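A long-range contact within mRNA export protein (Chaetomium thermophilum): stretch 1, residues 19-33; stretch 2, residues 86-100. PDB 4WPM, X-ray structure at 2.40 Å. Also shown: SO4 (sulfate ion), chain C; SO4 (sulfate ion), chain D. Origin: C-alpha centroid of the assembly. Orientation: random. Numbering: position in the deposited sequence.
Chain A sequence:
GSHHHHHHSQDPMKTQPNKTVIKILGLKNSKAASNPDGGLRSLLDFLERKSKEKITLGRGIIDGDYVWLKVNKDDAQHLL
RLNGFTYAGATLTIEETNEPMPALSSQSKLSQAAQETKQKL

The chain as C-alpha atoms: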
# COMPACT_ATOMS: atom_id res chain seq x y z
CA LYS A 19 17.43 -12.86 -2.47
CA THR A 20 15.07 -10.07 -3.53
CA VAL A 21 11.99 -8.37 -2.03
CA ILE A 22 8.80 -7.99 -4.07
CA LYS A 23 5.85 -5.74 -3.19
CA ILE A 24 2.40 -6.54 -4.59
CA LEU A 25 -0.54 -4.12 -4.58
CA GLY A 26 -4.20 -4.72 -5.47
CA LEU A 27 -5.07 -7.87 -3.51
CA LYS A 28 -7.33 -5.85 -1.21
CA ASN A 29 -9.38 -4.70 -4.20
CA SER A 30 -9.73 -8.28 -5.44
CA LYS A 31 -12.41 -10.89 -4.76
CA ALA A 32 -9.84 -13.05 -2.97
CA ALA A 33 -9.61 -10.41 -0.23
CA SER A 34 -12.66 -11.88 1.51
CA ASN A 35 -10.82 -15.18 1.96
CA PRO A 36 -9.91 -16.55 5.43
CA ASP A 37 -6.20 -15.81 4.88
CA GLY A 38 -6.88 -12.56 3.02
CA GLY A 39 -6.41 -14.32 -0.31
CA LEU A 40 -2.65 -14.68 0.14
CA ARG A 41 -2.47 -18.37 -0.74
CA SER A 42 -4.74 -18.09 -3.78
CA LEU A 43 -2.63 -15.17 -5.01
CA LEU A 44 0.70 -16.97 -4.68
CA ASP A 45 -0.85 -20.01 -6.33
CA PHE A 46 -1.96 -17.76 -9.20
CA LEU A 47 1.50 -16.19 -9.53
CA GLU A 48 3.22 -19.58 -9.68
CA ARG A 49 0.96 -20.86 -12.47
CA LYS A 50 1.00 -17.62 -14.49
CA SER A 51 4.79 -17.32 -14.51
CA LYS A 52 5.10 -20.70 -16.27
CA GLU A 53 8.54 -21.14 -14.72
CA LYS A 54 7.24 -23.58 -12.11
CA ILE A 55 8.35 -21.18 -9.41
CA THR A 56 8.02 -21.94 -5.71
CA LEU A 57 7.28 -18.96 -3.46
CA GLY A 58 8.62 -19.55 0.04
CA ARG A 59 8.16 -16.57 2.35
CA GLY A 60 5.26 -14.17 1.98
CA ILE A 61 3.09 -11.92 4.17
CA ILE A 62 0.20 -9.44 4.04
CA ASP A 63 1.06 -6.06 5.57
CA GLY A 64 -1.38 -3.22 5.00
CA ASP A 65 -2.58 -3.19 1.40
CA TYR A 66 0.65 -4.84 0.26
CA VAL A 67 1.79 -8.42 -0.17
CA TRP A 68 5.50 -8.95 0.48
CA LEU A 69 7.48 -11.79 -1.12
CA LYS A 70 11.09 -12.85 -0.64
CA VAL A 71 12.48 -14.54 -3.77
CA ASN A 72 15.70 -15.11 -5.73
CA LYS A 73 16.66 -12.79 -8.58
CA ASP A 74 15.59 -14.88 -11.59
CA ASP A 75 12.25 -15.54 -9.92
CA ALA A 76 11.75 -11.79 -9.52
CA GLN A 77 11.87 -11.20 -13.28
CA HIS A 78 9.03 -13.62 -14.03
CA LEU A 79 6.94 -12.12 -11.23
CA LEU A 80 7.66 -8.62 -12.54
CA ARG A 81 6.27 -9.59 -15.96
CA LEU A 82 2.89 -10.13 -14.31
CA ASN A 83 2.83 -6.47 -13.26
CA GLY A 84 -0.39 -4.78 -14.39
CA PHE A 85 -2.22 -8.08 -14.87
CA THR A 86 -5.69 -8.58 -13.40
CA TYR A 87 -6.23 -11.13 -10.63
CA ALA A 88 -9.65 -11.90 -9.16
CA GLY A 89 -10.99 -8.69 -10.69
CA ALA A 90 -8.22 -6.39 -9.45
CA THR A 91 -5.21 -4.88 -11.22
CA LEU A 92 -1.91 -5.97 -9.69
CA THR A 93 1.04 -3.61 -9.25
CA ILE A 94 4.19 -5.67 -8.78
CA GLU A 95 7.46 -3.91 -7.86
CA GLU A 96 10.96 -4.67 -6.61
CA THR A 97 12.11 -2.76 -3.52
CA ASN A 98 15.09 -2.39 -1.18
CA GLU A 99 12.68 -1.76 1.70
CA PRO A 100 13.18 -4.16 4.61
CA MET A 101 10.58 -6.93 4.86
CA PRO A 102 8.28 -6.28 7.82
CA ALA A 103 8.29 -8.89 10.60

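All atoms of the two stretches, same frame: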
# COMPACT_ATOMS: atom_id res chain seq x y z
N LYS A 19 18.83 -13.05 -2.81
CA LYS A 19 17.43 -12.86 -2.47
C LYS A 19 16.95 -11.45 -2.84
O LYS A 19 17.74 -10.51 -2.86
CB LYS A 19 17.19 -13.12 -0.98
CG LYS A 19 17.32 -14.58 -0.58
CD LYS A 19 16.04 -15.35 -0.87
CE LYS A 19 16.06 -16.72 -0.23
NZ LYS A 19 14.74 -17.41 -0.34
N THR A 20 15.66 -11.33 -3.13
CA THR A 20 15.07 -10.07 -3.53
C THR A 20 13.69 -9.91 -2.88
O THR A 20 13.01 -10.90 -2.61
CB THR A 20 14.93 -9.97 -5.06
OG1 THR A 20 16.19 -10.24 -5.68
CG2 THR A 20 14.45 -8.59 -5.48
N VAL A 21 13.29 -8.66 -2.63
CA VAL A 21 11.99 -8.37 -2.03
C VAL A 21 11.04 -7.84 -3.09
O VAL A 21 11.37 -6.92 -3.84
CB VAL A 21 12.12 -7.35 -0.88
CG1 VAL A 21 10.75 -7.05 -0.28
CG2 VAL A 21 13.06 -7.87 0.19
N ILE A 22 9.84 -8.42 -3.14
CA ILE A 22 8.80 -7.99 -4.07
C ILE A 22 7.59 -7.46 -3.31
O ILE A 22 7.13 -8.09 -2.35
CB ILE A 22 8.36 -9.14 -5.00
CG1 ILE A 22 9.55 -9.67 -5.81
CG2 ILE A 22 7.23 -8.69 -5.93
CD1 ILE A 22 10.16 -8.66 -6.77
N LYS A 23 7.08 -6.32 -3.75
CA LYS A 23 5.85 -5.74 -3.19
C LYS A 23 4.72 -5.86 -4.20
O LYS A 23 4.87 -5.49 -5.37
CB LYS A 23 6.08 -4.28 -2.81
CG LYS A 23 7.05 -4.09 -1.66
CD LYS A 23 7.21 -2.62 -1.26
CE LYS A 23 5.91 -1.98 -0.80
NZ LYS A 23 6.12 -0.57 -0.38
N ILE A 24 3.58 -6.36 -3.74
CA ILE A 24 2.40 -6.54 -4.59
C ILE A 24 1.22 -5.74 -4.05
O ILE A 24 0.88 -5.84 -2.87
CB ILE A 24 2.00 -8.02 -4.70
CG1 ILE A 24 3.17 -8.86 -5.22
CG2 ILE A 24 0.78 -8.18 -5.60
CD1 ILE A 24 2.95 -10.35 -5.12
N LEU A 25 0.60 -4.96 -4.93
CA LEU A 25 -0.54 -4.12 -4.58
C LEU A 25 -1.77 -4.51 -5.40
O LEU A 25 -1.65 -4.84 -6.58
CB LEU A 25 -0.21 -2.65 -4.81
CG LEU A 25 -1.18 -1.60 -4.26
CD1 LEU A 25 -1.35 -1.71 -2.75
CD2 LEU A 25 -0.70 -0.21 -4.65
N GLY A 26 -2.94 -4.48 -4.77
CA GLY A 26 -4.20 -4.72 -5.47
C GLY A 26 -4.97 -5.94 -4.99
O GLY A 26 -6.07 -6.20 -5.47
N LEU A 27 -4.40 -6.68 -4.04
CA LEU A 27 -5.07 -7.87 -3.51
C LEU A 27 -6.31 -7.48 -2.71
O LEU A 27 -7.31 -8.19 -2.71
CB LEU A 27 -4.12 -8.69 -2.64
CG LEU A 27 -4.69 -10.00 -2.09
CD1 LEU A 27 -5.04 -10.97 -3.21
CD2 LEU A 27 -3.72 -10.65 -1.11
N LYS A 28 -6.23 -6.34 -2.03
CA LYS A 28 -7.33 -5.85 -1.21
C LYS A 28 -8.55 -5.52 -2.06
O LYS A 28 -9.69 -5.68 -1.61
CB LYS A 28 -6.89 -4.61 -0.42
CG LYS A 28 -7.78 -4.27 0.76
CD LYS A 28 -7.48 -2.87 1.28
CE LYS A 28 -8.08 -2.63 2.65
NZ LYS A 28 -7.88 -1.22 3.09
N ASN A 29 -8.31 -5.06 -3.28
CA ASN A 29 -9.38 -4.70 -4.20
C ASN A 29 -9.98 -5.92 -4.89
O ASN A 29 -11.01 -5.82 -5.56
CB ASN A 29 -8.87 -3.71 -5.24
CG ASN A 29 -8.11 -2.55 -4.63
OD1 ASN A 29 -6.99 -2.25 -5.03
ND2 ASN A 29 -8.73 -1.89 -3.65
N SER A 30 -9.33 -7.07 -4.73
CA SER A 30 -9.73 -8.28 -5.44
C SER A 30 -10.81 -9.05 -4.68
O SER A 30 -11.10 -8.77 -3.52
CB SER A 30 -8.51 -9.17 -5.66
OG SER A 30 -8.34 -10.08 -4.59
N LYS A 31 -11.39 -10.04 -5.36
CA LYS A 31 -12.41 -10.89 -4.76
C LYS A 31 -11.81 -11.84 -3.73
O LYS A 31 -12.51 -12.31 -2.82
CB LYS A 31 -13.14 -11.68 -5.84
CG LYS A 31 -14.26 -10.90 -6.52
CD LYS A 31 -14.26 -11.14 -8.02
CE LYS A 31 -15.49 -10.53 -8.68
NZ LYS A 31 -16.10 -11.46 -9.67
N ALA A 32 -10.53 -12.13 -3.88
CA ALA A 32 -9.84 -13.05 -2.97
C ALA A 32 -9.63 -12.43 -1.59
O ALA A 32 -9.28 -13.13 -0.64
CB ALA A 32 -8.51 -13.47 -3.57
N ALA A 33 -9.85 -11.13 -1.48
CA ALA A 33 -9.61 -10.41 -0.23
C ALA A 33 -10.50 -10.93 0.89
O ALA A 33 -10.12 -10.91 2.06
CB ALA A 33 -9.84 -8.92 -0.43
N THR A 86 -4.51 -8.56 -14.26
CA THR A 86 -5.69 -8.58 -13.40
C THR A 86 -5.84 -9.94 -12.72
O THR A 86 -5.81 -10.98 -13.38
CB THR A 86 -6.97 -8.28 -14.21
OG1 THR A 86 -6.83 -7.02 -14.88
CG2 THR A 86 -8.19 -8.23 -13.29
N TYR A 87 -5.99 -9.92 -11.40
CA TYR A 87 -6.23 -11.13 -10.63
C TYR A 87 -7.47 -10.97 -9.76
O TYR A 87 -7.56 -10.05 -8.95
CB TYR A 87 -5.03 -11.47 -9.75
CG TYR A 87 -5.34 -12.54 -8.72
CD1 TYR A 87 -5.48 -13.87 -9.09
CD2 TYR A 87 -5.50 -12.21 -7.38
CE1 TYR A 87 -5.77 -14.84 -8.15
CE2 TYR A 87 -5.79 -13.18 -6.43
CZ TYR A 87 -5.92 -14.49 -6.83
OH TYR A 87 -6.21 -15.46 -5.90
N ALA A 88 -8.41 -11.89 -9.93
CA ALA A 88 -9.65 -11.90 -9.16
C ALA A 88 -10.37 -10.56 -9.26
O ALA A 88 -10.99 -10.10 -8.30
CB ALA A 88 -9.37 -12.25 -7.71
N GLY A 89 -10.28 -9.93 -10.43
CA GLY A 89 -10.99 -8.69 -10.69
C GLY A 89 -10.30 -7.44 -10.20
O GLY A 89 -10.93 -6.39 -10.07
N ALA A 90 -9.00 -7.54 -9.92
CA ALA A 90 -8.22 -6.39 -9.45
C ALA A 90 -6.88 -6.31 -10.16
O ALA A 90 -6.20 -7.32 -10.35
CB ALA A 90 -8.02 -6.47 -7.95
N THR A 91 -6.49 -5.10 -10.55
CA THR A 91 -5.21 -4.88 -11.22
C THR A 91 -4.07 -4.97 -10.22
O THR A 91 -4.09 -4.31 -9.18
CB THR A 91 -5.17 -3.51 -11.92
OG1 THR A 91 -6.23 -3.42 -12.88
CG2 THR A 91 -3.84 -3.30 -12.63
N LEU A 92 -3.07 -5.79 -10.55
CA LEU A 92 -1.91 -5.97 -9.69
C LEU A 92 -0.76 -5.04 -10.07
O LEU A 92 -0.43 -4.90 -11.25
CB LEU A 92 -1.42 -7.42 -9.75
CG LEU A 92 -2.32 -8.51 -9.15
CD1 LEU A 92 -1.58 -9.84 -9.13
CD2 LEU A 92 -2.80 -8.15 -7.74
N THR A 93 -0.18 -4.39 -9.07
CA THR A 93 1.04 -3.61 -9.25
C THR A 93 2.17 -4.34 -8.55
O THR A 93 2.20 -4.41 -7.32
CB THR A 93 0.90 -2.18 -8.69
OG1 THR A 93 -0.27 -1.56 -9.23
CG2 THR A 93 2.12 -1.34 -9.03
N ILE A 94 3.10 -4.88 -9.33
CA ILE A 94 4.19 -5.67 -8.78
C ILE A 94 5.50 -4.90 -8.95
O ILE A 94 5.84 -4.48 -10.06
CB ILE A 94 4.29 -7.04 -9.48
CG1 ILE A 94 2.90 -7.68 -9.57
CG2 ILE A 94 5.33 -7.92 -8.78
CD1 ILE A 94 2.87 -9.05 -10.21
N GLU A 95 6.23 -4.70 -7.85
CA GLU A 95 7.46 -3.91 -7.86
C GLU A 95 8.56 -4.51 -6.99
O GLU A 95 8.29 -5.12 -5.96
CB GLU A 95 7.17 -2.48 -7.41
CG GLU A 95 6.10 -1.78 -8.23
CD GLU A 95 5.86 -0.35 -7.77
OE1 GLU A 95 6.05 -0.07 -6.57
OE2 GLU A 95 5.48 0.49 -8.61
N GLU A 96 9.80 -4.32 -7.42
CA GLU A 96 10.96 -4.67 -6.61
C GLU A 96 11.31 -3.49 -5.70
O GLU A 96 11.14 -2.33 -6.08
CB GLU A 96 12.16 -5.02 -7.50
CG GLU A 96 13.33 -5.63 -6.74
CD GLU A 96 14.54 -5.86 -7.62
OE1 GLU A 96 14.35 -6.18 -8.81
OE2 GLU A 96 15.67 -5.72 -7.12
N THR A 97 11.79 -3.79 -4.50
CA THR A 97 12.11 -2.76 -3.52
C THR A 97 13.29 -3.16 -2.63
O THR A 97 13.52 -4.34 -2.40
CB THR A 97 10.90 -2.46 -2.61
OG1 THR A 97 11.21 -1.35 -1.75
CG2 THR A 97 10.54 -3.67 -1.76
N ASN A 98 14.02 -2.16 -2.15
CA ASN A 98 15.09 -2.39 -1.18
C ASN A 98 14.59 -2.14 0.24
O ASN A 98 15.38 -2.14 1.19
CB ASN A 98 16.30 -1.51 -1.49
CG ASN A 98 15.96 -0.03 -1.56
OD1 ASN A 98 15.07 0.46 -0.87
ND2 ASN A 98 16.67 0.70 -2.41
N GLU A 99 13.29 -1.92 0.38
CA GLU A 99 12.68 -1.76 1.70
C GLU A 99 12.84 -3.05 2.50
O GLU A 99 12.73 -4.14 1.94
CB GLU A 99 11.20 -1.40 1.57
CG GLU A 99 10.93 0.05 1.26
CD GLU A 99 9.46 0.32 0.96
OE1 GLU A 99 9.16 0.78 -0.16
OE2 GLU A 99 8.62 0.07 1.85
N PRO A 100 13.10 -2.93 3.81
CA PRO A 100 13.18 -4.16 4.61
C PRO A 100 11.83 -4.84 4.74
O PRO A 100 10.81 -4.16 4.90
CB PRO A 100 13.69 -3.67 5.96
CG PRO A 100 13.28 -2.24 6.03
CD PRO A 100 13.34 -1.73 4.63
S SO4 C . 12.13 1.34 -3.62
O1 SO4 C . 12.43 2.75 -3.42
O2 SO4 C . 12.12 1.04 -5.05
O3 SO4 C . 13.14 0.52 -2.96
O4 SO4 C . 10.82 1.04 -3.05
S SO4 D . -8.74 -1.92 -9.99
O1 SO4 D . -7.91 -2.94 -9.36
O2 SO4 D . -8.17 -1.55 -11.28
O3 SO4 D . -8.80 -0.74 -9.12
O4 SO4 D . -10.09 -2.44 -10.19

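The antiparallel pairing of the two stretches ends at Gly 26, where the chain turns away at phi 118°, psi −3° and leaves no room for a side chain. A CB built here would lie 2.3 Å from Thr 91 O and would also jam against the carbonyl oxygen of Leu 25; glycine alone suits this position.

Before this point, strand 20-25 runs antiparallel to strand 93-97, their directions 153° apart. Two reciprocal pairs of hydrogen bonds fix the register: Lys 23 N to Glu 95 O (2.8 Å) with Glu 95 N to Lys 23 O (2.9 Å), and Leu 25 N to Thr 93 O with Thr 93 N to Leu 25 O (both 2.9 Å). Between them, Ile 24 and Ile 94 form a non-hydrogen-bonded pair, whose close backbones allow CA-H...O contacts such as Ile 94 CA to Lys 23 O (3.5 Å).

Side chains alternate across the sheet. On one face, Ile 22 CG2 packs against Ile 94 CG2 (3.5 Å) and Ile 24 CG2 approaches Leu 92 CD2 (4.2 Å), an apolar, buried layer that gives way to the exposed Glu 96 opposite Ile 22. On the other face, the aliphatic part of Lys 23 lies along Thr 97 (CG to CG2, 3.5 Å), while a bend at chi3 (p, 60°) carries NZ to Glu 99 OE1 at 3.3 Å, a salt bridge whose hydrogen bonds are weak.

Beyond Gly 26, two turns meet. The type I turn from Leu 27 to Ser 30 is reinforced by Ser 30 OG, which donates to Leu 27 O (2.9 Å); the type I' turn from Tyr 87 to Ala 90 presents Ala 88 O to Lys 31 N (3.0 Å). Ala 90 CB fits closely against Gly 26 O (3.2 Å), and Leu 27 CD1 meets the edge of the Tyr 87 ring at CE2 (4.0 Å), extending the apolar contact past the strands.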